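Protein kinase (Staphylococcus aureus subsp. aureus Mu50, PDB 3PY9) is the extracellular PASTA-repeat region of the membrane Ser/Thr kinase PrkC, which probably senses muropeptides outside the cell and relays the signal to the kinase domain. Local coordinates at residues E19-Q22 with I23-N27. Residues are numbered along the deposited sequence; the frame is centred on the assembly and turned at random.
Sequences EAEQ and IFNKN
Phe24 lies over the preceding turn of helix 17-26, the single helix of a PASTA domain, with one ring face on the carbonyl oxygen of Ala20. That oxygen sits 3.2 Å above the ring plane of Phe24, displaced from the ring centre on the CG-CD2 side, and also accepts the backbone N-H of Phe24. The ring takes this place because CG is anti to its own carbonyl carbon (chi1 -66°), which swings it back toward the start of the helix; CE2 of Phe24 comes 4.2 Å from CB of Ala20. Ile23 N to Glu19 O and Asn25 N to Glu21 O carry the i to i+4 pattern on, and it lengthens to 3.2 Å between Lys26 N and Gln22 O. On another side of the helix, the amide of Asn25 passes obliquely by CG of Glu21, ND2 of Asn25 lying 3.7 Å from that carbon, with amide and carboxylate planes 52° apart. Farther out, Leu31 of strand 30-37 and Val64 and Val66 of strand 63-69 pack on Phe24, seating the helix on these strands, while Val12 of a loop touches Ala20. Where the helix ends, the side-chain ND2 of Asn27 turns back to make a weak 3.4 Å hydrogen bond to Ile23 O.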
loop_
_atom_site.group_PDB
_atom_site.type_symbol
_atom_site.label_atom_id
_atom_site.label_comp_id
_atom_site.label_asym_id
_atom_site.label_seq_id
_atom_site.Cartn_x
_atom_site.Cartn_y
_atom_site.Cartn_z
ATOM N N GLU A 19 -3.985 -55.328 7.174
ATOM C CA GLU A 19 -4.548 -55.884 8.410
ATOM C C GLU A 19 -5.979 -56.419 8.247
ATOM O O GLU A 19 -6.292 -57.501 8.750
ATOM C CB GLU A 19 -4.586 -54.854 9.534
ATOM C CG GLU A 19 -3.375 -53.995 9.776
ATOM C CD GLU A 19 -3.739 -52.865 10.732
ATOM O OE1 GLU A 19 -4.374 -53.174 11.773
ATOM O OE2 GLU A 19 -3.431 -51.678 10.452
ATOM N N ALA A 20 -6.852 -55.657 7.584
ATOM C CA ALA A 20 -8.247 -56.076 7.426
ATOM C C ALA A 20 -8.406 -57.467 6.803
ATOM O O ALA A 20 -9.199 -58.266 7.281
ATOM C CB ALA A 20 -9.059 -55.031 6.639
ATOM N N GLU A 21 -7.653 -57.750 5.738
ATOM C CA GLU A 21 -7.743 -59.062 5.085
ATOM C C GLU A 21 -7.263 -60.158 6.033
ATOM O O GLU A 21 -7.883 -61.225 6.144
ATOM C CB GLU A 21 -6.985 -59.099 3.751
ATOM C CG GLU A 21 -7.174 -60.423 3.005
ATOM C CD GLU A 21 -6.930 -60.330 1.513
ATOM O OE1 GLU A 21 -6.188 -59.411 1.066
ATOM O OE2 GLU A 21 -7.486 -61.193 0.792
ATOM N N GLN A 22 -6.177 -59.866 6.742
ATOM C CA GLN A 22 -5.730 -60.693 7.864
ATOM C C GLN A 22 -6.858 -60.991 8.875
ATOM O O GLN A 22 -7.092 -62.153 9.203
ATOM C CB GLN A 22 -4.520 -60.044 8.539
ATOM C CG GLN A 22 -3.213 -60.232 7.789
ATOM C CD GLN A 22 -2.376 -61.372 8.346
ATOM O OE1 GLN A 22 -1.275 -61.656 7.851
ATOM N NE2 GLN A 22 -2.884 -62.028 9.393
ATOM N N ILE A 23 -7.571 -59.970 9.354
ATOM C CA ILE A 23 -8.709 -60.220 10.263
ATOM C C ILE A 23 -9.851 -61.008 9.589
ATOM O O ILE A 23 -10.473 -61.854 10.227
ATOM C CB ILE A 23 -9.250 -58.912 10.947
ATOM C CG1 ILE A 23 -8.275 -58.377 12.001
ATOM C CG2 ILE A 23 -10.575 -59.139 11.640
ATOM C CD1 ILE A 23 -7.463 -57.211 11.541
ATOM N N PHE A 24 -10.127 -60.731 8.312
ATOM C CA PHE A 24 -11.211 -61.419 7.593
ATOM C C PHE A 24 -10.903 -62.901 7.368
ATOM O O PHE A 24 -11.795 -63.752 7.530
ATOM C CB PHE A 24 -11.521 -60.769 6.229
ATOM C CG PHE A 24 -12.106 -59.365 6.304
ATOM C CD1 PHE A 24 -12.890 -58.958 7.379
ATOM C CD2 PHE A 24 -11.887 -58.471 5.266
ATOM C CE1 PHE A 24 -13.434 -57.659 7.428
ATOM C CE2 PHE A 24 -12.421 -57.180 5.301
ATOM C CZ PHE A 24 -13.192 -56.767 6.383
ATOM N N ASN A 25 -9.666 -63.207 6.970
ATOM C CA ASN A 25 -9.276 -64.586 6.674
ATOM C C ASN A 25 -9.368 -65.441 7.921
ATOM O O ASN A 25 -9.977 -66.515 7.913
ATOM C CB ASN A 25 -7.854 -64.653 6.120
ATOM C CG ASN A 25 -7.752 -64.163 4.697
ATOM O OD1 ASN A 25 -8.761 -64.047 3.985
ATOM N ND2 ASN A 25 -6.527 -63.879 4.264
ATOM N N LYS A 26 -8.761 -64.932 8.989
ATOM C CA LYS A 26 -8.845 -65.517 10.317
ATOM C C LYS A 26 -10.289 -65.835 10.718
ATOM O O LYS A 26 -10.540 -66.847 11.374
ATOM C CB LYS A 26 -8.146 -64.598 11.337
ATOM C CG LYS A 26 -8.866 -64.385 12.690
ATOM C CD LYS A 26 -8.797 -65.601 13.640
ATOM C CE LYS A 26 -9.785 -65.464 14.810
ATOM N NZ LYS A 26 -9.404 -64.352 15.728
ATOM N N ASN A 27 -11.220 -64.978 10.315
ATOM C CA ASN A 27 -12.644 -65.133 10.637
ATOM C C ASN A 27 -13.454 -65.938 9.610
ATOM O O ASN A 27 -14.687 -65.916 9.645
ATOM C CB ASN A 27 -13.287 -63.743 10.781
ATOM C CG ASN A 27 -13.496 -63.330 12.227
ATOM O OD1 ASN A 27 -14.588 -63.494 12.782
ATOM N ND2 ASN A 27 -12.465 -62.771 12.833
#